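Local coordinates for Beta/gamma crystallin domain-containing protein 1 (Homo sapiens, PDB 3CW3), which may suppress malignant melanoma, possibly by interacting with the cytoskeleton, and is represented here by one of its beta/gamma-crystallin domains, at residues D21-S26 / Q48-G53; W28-V33 / V87-I92; I34-V39 / L63-L68. All coordinates share one frame; numbering follows the deposited sequence.

Contact 1. Residues D21-S26 / Q48-G53; sequences DIQDCS and QPNFEG
A single backbone hydrogen bond joins the two loops: Asn50 N meets Gln23 O at 2.7 Å, almost straight at 173° and in the plane of the carbonyl. Around this bond the side chains of Gln23, Asp24, Pro49 and Phe51 make most of the contact. The CZ end of the Phe51 ring comes up obliquely against residues 21-23, with CG beside its backbone N. Phe51 CE1 lies 3.8 Å from Gln23 CG, while Phe51 CE2 comes 3.7 Å from Ile22 O. The Gln23 CG methylene does the touching; the amide beyond it is turned 66° from the ring plane. Beyond the hydrogen bond, Asp24 and Pro49 run side by side, with Asp24 OD1 3.7 Å from Pro49 CG.

The carboxylate of Asp24 is held from its own loop. Its OD1 accepts Ser26 N at 2.8 Å, forming an Asx turn, and on its syn side accepts Ser26 OG at 2.6 Å. Further out, Asp21 OD1 pairs with His94 N and Arg93, and Ser91 OG bonds both Gln48 O and Phe51 N, tying both loops to strand 91-95. Phe51 and Gly53 belong to the hairpin of the second Greek key, the folded turn familiar from beta/gamma-crystallins. With two donors on one oxygen, the Asp24 carboxylate is probably ionised, fixed in rotation and able to flank the proline ring.

Contact 2. Residues W28-V33 / V87-I92; sequences WSLSPV and VVIGSI
The close-packed end of this contact lies where Ser31 and Pro32 meet Val87. Val87 N donates to Ser31 O at 2.8 Å; the N-H points straight at the oxygen, yet the donor stands well above the carbonyl plane. Val87 CG2 wedges against the same backbone, 3.5 Å from Pro32 O. Leu30 points its side chain into the other segment and lays CD1 against Val87 O at 3.5 Å, then crosses the Ile89 side chain at about a right angle, CD1 to CD1.

Toward Trp28 the two chains separate and water bridges them. One water gives protons to Trp28 O and to Val87 O while accepting from Leu30 N, and a second joins Trp28 O to Ile89 N, at 2.9 Å from that nitrogen. Direct contact resumes at a single point, Trp28 CZ3 to Ile92 CD1 at 4.0 Å.

Val88 O accepts Trp69 NE1, consistent with the domain's tryptophan corner. Trp28 and Leu30 also rest on strand 16-18, and Ile92 packs on Trp43 and Leu45 of strand 42-46. The contact thus joins the loop ahead of strand 33-40, in the first Greek key, to the approach to strand 91-95, where Gly90 and Ser91 form a classic beta bulge opposite Tyr46.

Contact 3. Residues I34-V39 / L63-L68; sequences ILIKVV and LELSGL
Four backbone hydrogen bonds, two for each of two hydrogen-bonded pairs, join strands 34-39 and 63-66 antiparallel. In the Ile34-Leu65 pair, Ile34 N gives to Leu65 O at 2.9 Å, in the carbonyl plane. The return bond, from Leu65 N to Ile34 O, is the shortest at 2.7 Å but also the most bent, with 134° at the hydrogen. Next along, Ile36 N reaches Leu63 O at 2.8 Å from slightly above the carbonyl plane, and Leu63 N answers with Ile36 O at 2.9 Å. Between these pairs, at the non-hydrogen-bonded pair of Leu35 and Glu64, the Glu64 CA hydrogen also turns to Ile34 O, with CA and O 3.3 Å apart. The strand directions differ by 139°, far from exactly antiparallel.

On one face lie Ile34, Ile36, Leu63 and Leu65. Ile34 and Leu65 point the same way, with Ile34 CG1 placed 3.8 Å from Leu65 CB by the crowded first torsion (chi1 61°). Ile36 CG1, two residues along from Ile34, also comes to Leu65 CB, at 4.2 Å. On the opposite face, Leu35 has CG anti to its backbone N and brings CD1 3.9 Å from Leu63 O, while Glu64 CG lies near Ile34 O.

The isoleucine-leucine face packs on Ile56 and Leu58 of strand 55-58 and on Val87. On the other face, Lys37 pairs with Glu62. A glycerol, probably from crystallisation, hydrogen-bonds Ser66 O and Gly67 O. Strand 61-66, from the second Greek key, edges the sheet of strands 16-18, 2-6 and 33-40 of the first, an exchange characteristic of the beta/gamma-crystallin fold.

The backbone polar groups of both hydrogen-bonded pairs are paired within the sheet, leaving the isoleucine-leucine face to hydrocarbon, while the other carries Glu64 and Lys37 beside Leu35.

From the N terminus, segments 21-26, 28-33 and 34-39 follow one another almost without a break, all within the first Greek key, ending on its strand 33-40. Their partners return in a different order. Segment 48-53 comes first and closes contact 1; segment 63-68 then closes contact 3, and 87-92 closes contact 2 last. Contact 1 therefore crosses both others, whereas contact 3 lies wholly within the span of contact 2. Contacts 1 and 2 touch through Cys25 N and Gly90 O, and contacts 2 and 3 through Val87 against Ile34 and Ser66. Contact 2 thus lies between the surface loops of contact 1 and the four-stranded sheet of contact 3.

Contact 1. Residues D21-S26 / Q48-G53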
loop_
_atom_site.group_PDB
_atom_site.type_symbol
_atom_site.label_atom_id
_atom_site.label_comp_id
_atom_site.label_asym_id
_atom_site.label_seq_id
_atom_site.Cartn_x
_atom_site.Cartn_y
_atom_site.Cartn_z
ATOM N N ASP A 21 -11.254 8.155 -1.175
ATOM C CA ASP A 21 -11.280 7.119 -0.148
ATOM C C ASP A 21 -11.812 5.813 -0.726
ATOM O O ASP A 21 -12.773 5.814 -1.497
ATOM C CB ASP A 21 -12.214 7.511 1.000
ATOM C CG ASP A 21 -11.710 8.690 1.793
ATOM O OD1 ASP A 21 -10.599 8.600 2.348
ATOM O OD2 ASP A 21 -12.433 9.706 1.867
ATOM N N ILE A 22 -11.186 4.706 -0.346
ATOM C CA ILE A 22 -11.651 3.391 -0.759
ATOM C C ILE A 22 -11.723 2.610 0.557
ATOM O O ILE A 22 -10.690 2.246 1.127
ATOM C CB ILE A 22 -10.671 2.698 -1.733
ATOM C CG1 ILE A 22 -10.513 3.532 -3.013
ATOM C CG2 ILE A 22 -11.199 1.309 -2.084
ATOM C CD1 ILE A 22 -11.773 3.591 -3.882
ATOM N N GLN A 23 -12.939 2.374 1.044
ATOM C CA GLN A 23 -13.144 1.665 2.309
ATOM C C GLN A 23 -12.795 0.188 2.275
ATOM O O GLN A 23 -12.652 -0.438 3.319
ATOM C CB GLN A 23 -14.592 1.801 2.779
ATOM C CG GLN A 23 -15.028 3.217 3.068
ATOM C CD GLN A 23 -16.408 3.271 3.689
ATOM O OE1 GLN A 23 -17.290 2.483 3.334
ATOM N NE2 GLN A 23 -16.607 4.209 4.615
ATOM N N ASP A 24 -12.685 -0.380 1.083
ATOM C CA ASP A 24 -12.338 -1.790 0.977
ATOM C C ASP A 24 -11.598 -2.082 -0.322
ATOM O O ASP A 24 -12.202 -2.105 -1.400
ATOM C CB ASP A 24 -13.596 -2.659 1.065
ATOM C CG ASP A 24 -13.273 -4.139 1.187
ATOM O OD1 ASP A 24 -12.119 -4.521 0.899
ATOM O OD2 ASP A 24 -14.173 -4.923 1.564
ATOM N N CYS A 25 -10.288 -2.298 -0.205
ATOM C CA CYS A 25 -9.419 -2.612 -1.342
ATOM C C CYS A 25 -8.987 -4.073 -1.248
ATOM O O CYS A 25 -8.133 -4.516 -2.017
ATOM C CB CYS A 25 -8.130 -1.776 -1.306
ATOM S SG CYS A 25 -8.293 -0.012 -1.090
ATOM N N SER A 26 -9.562 -4.816 -0.307
ATOM C CA SER A 26 -9.156 -6.205 -0.098
ATOM C C SER A 26 -9.352 -7.164 -1.272
ATOM O O SER A 26 -8.698 -8.204 -1.329
ATOM C CB SER A 26 -9.836 -6.779 1.153
ATOM O OG SER A 26 -11.226 -6.958 0.961
ATOM N N GLN A 48 -6.566 -3.448 6.957
ATOM C CA GLN A 48 -7.920 -3.985 6.877
ATOM C C GLN A 48 -8.933 -2.989 6.331
ATOM O O GLN A 48 -8.686 -1.785 6.316
ATOM C CB GLN A 48 -8.369 -4.450 8.264
ATOM C CG GLN A 48 -7.336 -5.320 8.963
ATOM C CD GLN A 48 -7.834 -5.878 10.276
ATOM O OE1 GLN A 48 -8.341 -5.146 11.124
ATOM N NE2 GLN A 48 -7.684 -7.185 10.455
ATOM N N PRO A 49 -10.092 -3.487 5.865
ATOM C CA PRO A 49 -11.134 -2.613 5.326
ATOM C C PRO A 49 -11.642 -1.647 6.391
ATOM O O PRO A 49 -11.450 -1.865 7.586
ATOM C CB PRO A 49 -12.215 -3.599 4.883
ATOM C CG PRO A 49 -11.429 -4.812 4.500
ATOM C CD PRO A 49 -10.429 -4.903 5.637
ATOM N N ASN A 50 -12.287 -0.575 5.945
ATOM C CA ASN A 50 -12.843 0.428 6.839
ATOM C C ASN A 50 -11.811 1.139 7.711
ATOM O O ASN A 50 -12.099 1.537 8.842
ATOM C CB ASN A 50 -13.939 -0.205 7.698
ATOM C CG ASN A 50 -15.070 -0.764 6.850
ATOM O OD1 ASN A 50 -15.653 -0.050 6.036
ATOM N ND2 ASN A 50 -15.374 -2.042 7.028
ATOM N N PHE A 51 -10.606 1.284 7.167
ATOM C CA PHE A 51 -9.522 1.992 7.832
ATOM C C PHE A 51 -9.192 1.474 9.230
ATOM O O PHE A 51 -9.128 2.236 10.193
ATOM C CB PHE A 51 -9.883 3.481 7.863
ATOM C CG PHE A 51 -10.529 3.960 6.584
ATOM C CD1 PHE A 51 -11.867 4.354 6.564
ATOM C CD2 PHE A 51 -9.814 3.961 5.389
ATOM C CE1 PHE A 51 -12.485 4.735 5.373
ATOM C CE2 PHE A 51 -10.418 4.341 4.193
ATOM C CZ PHE A 51 -11.760 4.730 4.185
ATOM N N GLU A 52 -8.966 0.168 9.323
ATOM C CA GLU A 52 -8.642 -0.480 10.588
ATOM C C GLU A 52 -7.355 -1.278 10.429
ATOM O O GLU A 52 -6.885 -1.483 9.310
ATOM C CB GLU A 52 -9.767 -1.440 10.994
ATOM C CG GLU A 52 -11.120 -0.792 11.228
ATOM C CD GLU A 52 -11.109 0.157 12.408
ATOM O OE1 GLU A 52 -10.364 -0.105 13.376
ATOM O OE2 GLU A 52 -11.855 1.155 12.377
ATOM N N GLY A 53 -6.799 -1.732 11.549
ATOM C CA GLY A 53 -5.580 -2.525 11.510
ATOM C C GLY A 53 -4.323 -1.688 11.406
ATOM O O GLY A 53 -4.360 -0.477 11.630
#

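Contact 2. Residues W28-V33 / V87-I92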
loop_
_atom_site.group_PDB
_atom_site.type_symbol
_atom_site.label_atom_id
_atom_site.label_comp_id
_atom_site.label_asym_id
_atom_site.label_seq_id
_atom_site.Cartn_x
_atom_site.Cartn_y
_atom_site.Cartn_z
ATOM N N TRP A 28 -8.629 -6.390 -4.274
ATOM C CA TRP A 28 -7.594 -6.047 -5.248
ATOM C C TRP A 28 -6.450 -7.064 -5.238
ATOM O O TRP A 28 -5.806 -7.269 -4.207
ATOM C CB TRP A 28 -7.001 -4.669 -4.945
ATOM C CG TRP A 28 -7.957 -3.508 -5.015
ATOM C CD1 TRP A 28 -9.321 -3.556 -5.103
ATOM C CD2 TRP A 28 -7.606 -2.118 -4.956
ATOM N NE1 TRP A 28 -9.840 -2.280 -5.102
ATOM C CE2 TRP A 28 -8.810 -1.380 -5.012
ATOM C CE3 TRP A 28 -6.391 -1.426 -4.857
ATOM C CZ2 TRP A 28 -8.834 0.020 -4.974
ATOM C CZ3 TRP A 28 -6.414 -0.035 -4.818
ATOM C CH2 TRP A 28 -7.632 0.673 -4.877
ATOM N N SER A 29 -6.196 -7.683 -6.386
ATOM C CA SER A 29 -5.113 -8.653 -6.522
ATOM C C SER A 29 -3.922 -7.897 -7.110
ATOM O O SER A 29 -3.937 -7.516 -8.281
ATOM C CB SER A 29 -5.532 -9.787 -7.461
ATOM O OG SER A 29 -4.510 -10.758 -7.582
ATOM N N LEU A 30 -2.898 -7.676 -6.296
ATOM C CA LEU A 30 -1.724 -6.931 -6.736
ATOM C C LEU A 30 -0.524 -7.833 -7.050
ATOM O O LEU A 30 -0.646 -8.784 -7.821
ATOM C CB LEU A 30 -1.366 -5.894 -5.664
ATOM C CG LEU A 30 -2.535 -4.969 -5.283
ATOM C CD1 LEU A 30 -2.145 -4.090 -4.103
ATOM C CD2 LEU A 30 -2.938 -4.117 -6.488
ATOM N N SER A 31 0.632 -7.524 -6.468
ATOM C CA SER A 31 1.848 -8.312 -6.678
ATOM C C SER A 31 2.696 -8.270 -5.409
ATOM O O SER A 31 2.435 -7.470 -4.514
ATOM C CB SER A 31 2.663 -7.745 -7.848
ATOM O OG SER A 31 1.932 -7.796 -9.064
ATOM N N PRO A 32 3.725 -9.133 -5.318
ATOM C CA PRO A 32 4.598 -9.161 -4.134
ATOM C C PRO A 32 5.344 -7.845 -3.947
ATOM O O PRO A 32 5.695 -7.461 -2.827
ATOM C CB PRO A 32 5.544 -10.320 -4.433
ATOM C CG PRO A 32 4.689 -11.246 -5.260
ATOM C CD PRO A 32 4.006 -10.280 -6.201
ATOM N N VAL A 33 5.591 -7.161 -5.056
ATOM C CA VAL A 33 6.285 -5.884 -5.026
ATOM C C VAL A 33 5.522 -4.879 -5.881
ATOM O O VAL A 33 5.353 -5.073 -7.087
ATOM C CB VAL A 33 7.726 -6.015 -5.569
ATOM C CG1 VAL A 33 8.424 -4.660 -5.525
ATOM C CG2 VAL A 33 8.497 -7.044 -4.755
ATOM N N VAL A 87 0.913 -8.255 -2.293
ATOM C CA VAL A 87 0.673 -7.282 -1.239
ATOM C C VAL A 87 -0.835 -7.072 -1.166
ATOM O O VAL A 87 -1.491 -6.897 -2.193
ATOM C CB VAL A 87 1.354 -5.929 -1.556
ATOM C CG1 VAL A 87 0.842 -4.846 -0.610
ATOM C CG2 VAL A 87 2.863 -6.068 -1.426
ATOM N N VAL A 88 -1.387 -7.112 0.039
ATOM C CA VAL A 88 -2.816 -6.898 0.206
ATOM C C VAL A 88 -3.078 -5.614 0.989
ATOM O O VAL A 88 -2.528 -5.410 2.074
ATOM C CB VAL A 88 -3.488 -8.078 0.945
ATOM C CG1 VAL A 88 -4.957 -7.760 1.204
ATOM C CG2 VAL A 88 -3.363 -9.353 0.115
ATOM N N ILE A 89 -3.912 -4.749 0.423
ATOM C CA ILE A 89 -4.275 -3.492 1.067
ATOM C C ILE A 89 -5.750 -3.580 1.453
ATOM O O ILE A 89 -6.599 -3.915 0.620
ATOM C CB ILE A 89 -4.056 -2.288 0.114
ATOM C CG1 ILE A 89 -2.581 -2.195 -0.281
ATOM C CG2 ILE A 89 -4.490 -0.996 0.792
ATOM C CD1 ILE A 89 -2.281 -1.094 -1.284
ATOM N N GLY A 90 -6.051 -3.291 2.718
ATOM C CA GLY A 90 -7.423 -3.362 3.197
ATOM C C GLY A 90 -8.282 -2.170 2.815
ATOM O O GLY A 90 -9.443 -2.319 2.438
ATOM N N SER A 91 -7.714 -0.980 2.927
ATOM C CA SER A 91 -8.431 0.240 2.591
ATOM C C SER A 91 -7.440 1.377 2.435
ATOM O O SER A 91 -6.323 1.316 2.955
ATOM C CB SER A 91 -9.471 0.570 3.676
ATOM O OG SER A 91 -8.911 0.507 4.978
ATOM N N ILE A 92 -7.847 2.402 1.699
ATOM C CA ILE A 92 -6.998 3.556 1.447
ATOM C C ILE A 92 -7.762 4.817 1.829
ATOM O O ILE A 92 -8.863 5.069 1.327
ATOM C CB ILE A 92 -6.586 3.610 -0.050
ATOM C CG1 ILE A 92 -5.683 2.414 -0.371
ATOM C CG2 ILE A 92 -5.905 4.928 -0.366
ATOM C CD1 ILE A 92 -5.242 2.322 -1.832
HETATM O O HOH W 1 -5.483 -5.454 -1.896
HETATM O O HOH W 2 -3.309 -8.295 -3.556
#

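Contact 3. Residues I34-V39 / L63-L68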
loop_
_atom_site.group_PDB
_atom_site.type_symbol
_atom_site.label_atom_id
_atom_site.label_comp_id
_atom_site.label_asym_id
_atom_site.label_seq_id
_atom_site.Cartn_x
_atom_site.Cartn_y
_atom_site.Cartn_z
ATOM N N ILE A 34 5.057 -3.809 -5.250
ATOM C CA ILE A 34 4.315 -2.782 -5.961
ATOM C C ILE A 34 4.931 -1.421 -5.684
ATOM O O ILE A 34 5.624 -1.226 -4.683
ATOM C CB ILE A 34 2.831 -2.754 -5.526
ATOM C CG1 ILE A 34 2.733 -2.450 -4.028
ATOM C CG2 ILE A 34 2.165 -4.090 -5.845
ATOM C CD1 ILE A 34 1.312 -2.354 -3.512
ATOM N N LEU A 35 4.687 -0.483 -6.587
ATOM C CA LEU A 35 5.197 0.865 -6.420
ATOM C C LEU A 35 4.010 1.774 -6.134
ATOM O O LEU A 35 3.099 1.890 -6.955
ATOM C CB LEU A 35 5.916 1.328 -7.689
ATOM C CG LEU A 35 6.505 2.741 -7.649
ATOM C CD1 LEU A 35 7.609 2.812 -6.597
ATOM C CD2 LEU A 35 7.049 3.101 -9.026
ATOM N N ILE A 36 4.013 2.383 -4.954
ATOM C CA ILE A 36 2.957 3.301 -4.554
ATOM C C ILE A 36 3.521 4.690 -4.804
ATOM O O ILE A 36 4.542 5.061 -4.224
ATOM C CB ILE A 36 2.626 3.198 -3.046
ATOM C CG1 ILE A 36 2.225 1.767 -2.671
ATOM C CG2 ILE A 36 1.521 4.185 -2.699
ATOM C CD1 ILE A 36 1.002 1.238 -3.393
ATOM N N LYS A 37 2.866 5.455 -5.666
ATOM C CA LYS A 37 3.336 6.793 -5.975
ATOM C C LYS A 37 2.321 7.860 -5.592
ATOM O O LYS A 37 1.313 8.048 -6.281
ATOM C CB LYS A 37 3.664 6.903 -7.470
ATOM C CG LYS A 37 4.204 8.266 -7.889
ATOM C CD LYS A 37 4.575 8.289 -9.369
ATOM C CE LYS A 37 5.062 9.666 -9.798
ATOM N NZ LYS A 37 6.274 10.078 -9.040
ATOM N N VAL A 38 2.572 8.544 -4.481
ATOM C CA VAL A 38 1.680 9.616 -4.070
ATOM C C VAL A 38 2.109 10.807 -4.918
ATOM O O VAL A 38 3.194 11.361 -4.728
ATOM C CB VAL A 38 1.826 9.959 -2.563
ATOM C CG1 VAL A 38 1.055 11.237 -2.240
ATOM C CG2 VAL A 38 1.289 8.815 -1.713
ATOM N N VAL A 39 1.258 11.169 -5.871
ATOM C CA VAL A 39 1.522 12.277 -6.778
ATOM C C VAL A 39 1.298 13.604 -6.068
ATOM O O VAL A 39 2.043 14.566 -6.265
ATOM C CB VAL A 39 0.598 12.192 -8.010
ATOM C CG1 VAL A 39 0.868 13.343 -8.942
ATOM C CG2 VAL A 39 0.814 10.864 -8.724
ATOM N N LEU A 63 7.089 4.846 -2.952
ATOM C CA LEU A 63 7.435 3.798 -2.003
ATOM C C LEU A 63 7.228 2.435 -2.640
ATOM O O LEU A 63 6.130 2.104 -3.088
ATOM C CB LEU A 63 6.573 3.900 -0.742
ATOM C CG LEU A 63 6.795 2.802 0.310
ATOM C CD1 LEU A 63 8.199 2.898 0.887
ATOM C CD2 LEU A 63 5.770 2.949 1.415
ATOM N N GLU A 64 8.293 1.647 -2.700
ATOM C CA GLU A 64 8.184 0.311 -3.256
ATOM C C GLU A 64 7.719 -0.549 -2.092
ATOM O O GLU A 64 8.495 -0.858 -1.188
ATOM C CB GLU A 64 9.538 -0.173 -3.774
ATOM C CG GLU A 64 9.491 -1.543 -4.424
ATOM C CD GLU A 64 10.796 -1.904 -5.107
ATOM O OE1 GLU A 64 11.164 -1.224 -6.088
ATOM O OE2 GLU A 64 11.454 -2.867 -4.659
ATOM N N LEU A 65 6.442 -0.913 -2.105
ATOM C CA LEU A 65 5.874 -1.713 -1.031
ATOM C C LEU A 65 5.975 -3.204 -1.292
ATOM O O LEU A 65 5.800 -3.668 -2.418
ATOM C CB LEU A 65 4.403 -1.348 -0.810
ATOM C CG LEU A 65 4.002 -0.961 0.615
ATOM C CD1 LEU A 65 2.489 -0.982 0.727
ATOM C CD2 LEU A 65 4.617 -1.915 1.618
ATOM N N SER A 66 6.247 -3.946 -0.225
ATOM C CA SER A 66 6.378 -5.393 -0.285
ATOM C C SER A 66 6.357 -5.920 1.146
ATOM O O SER A 66 6.299 -5.140 2.104
ATOM C CB SER A 66 7.709 -5.776 -0.931
ATOM O OG SER A 66 8.792 -5.361 -0.110
ATOM N N GLY A 67 6.406 -7.241 1.282
ATOM C CA GLY A 67 6.423 -7.852 2.596
ATOM C C GLY A 67 5.060 -8.117 3.198
ATOM O O GLY A 67 4.030 -7.978 2.532
ATOM N N LEU A 68 5.061 -8.503 4.471
ATOM C CA LEU A 68 3.826 -8.793 5.187
ATOM C C LEU A 68 3.646 -7.778 6.312
ATOM O O LEU A 68 4.625 -7.299 6.890
ATOM C CB LEU A 68 3.876 -10.209 5.771
ATOM C CG LEU A 68 4.167 -11.341 4.778
ATOM C CD1 LEU A 68 4.465 -12.625 5.542
ATOM C CD2 LEU A 68 2.981 -11.526 3.839
#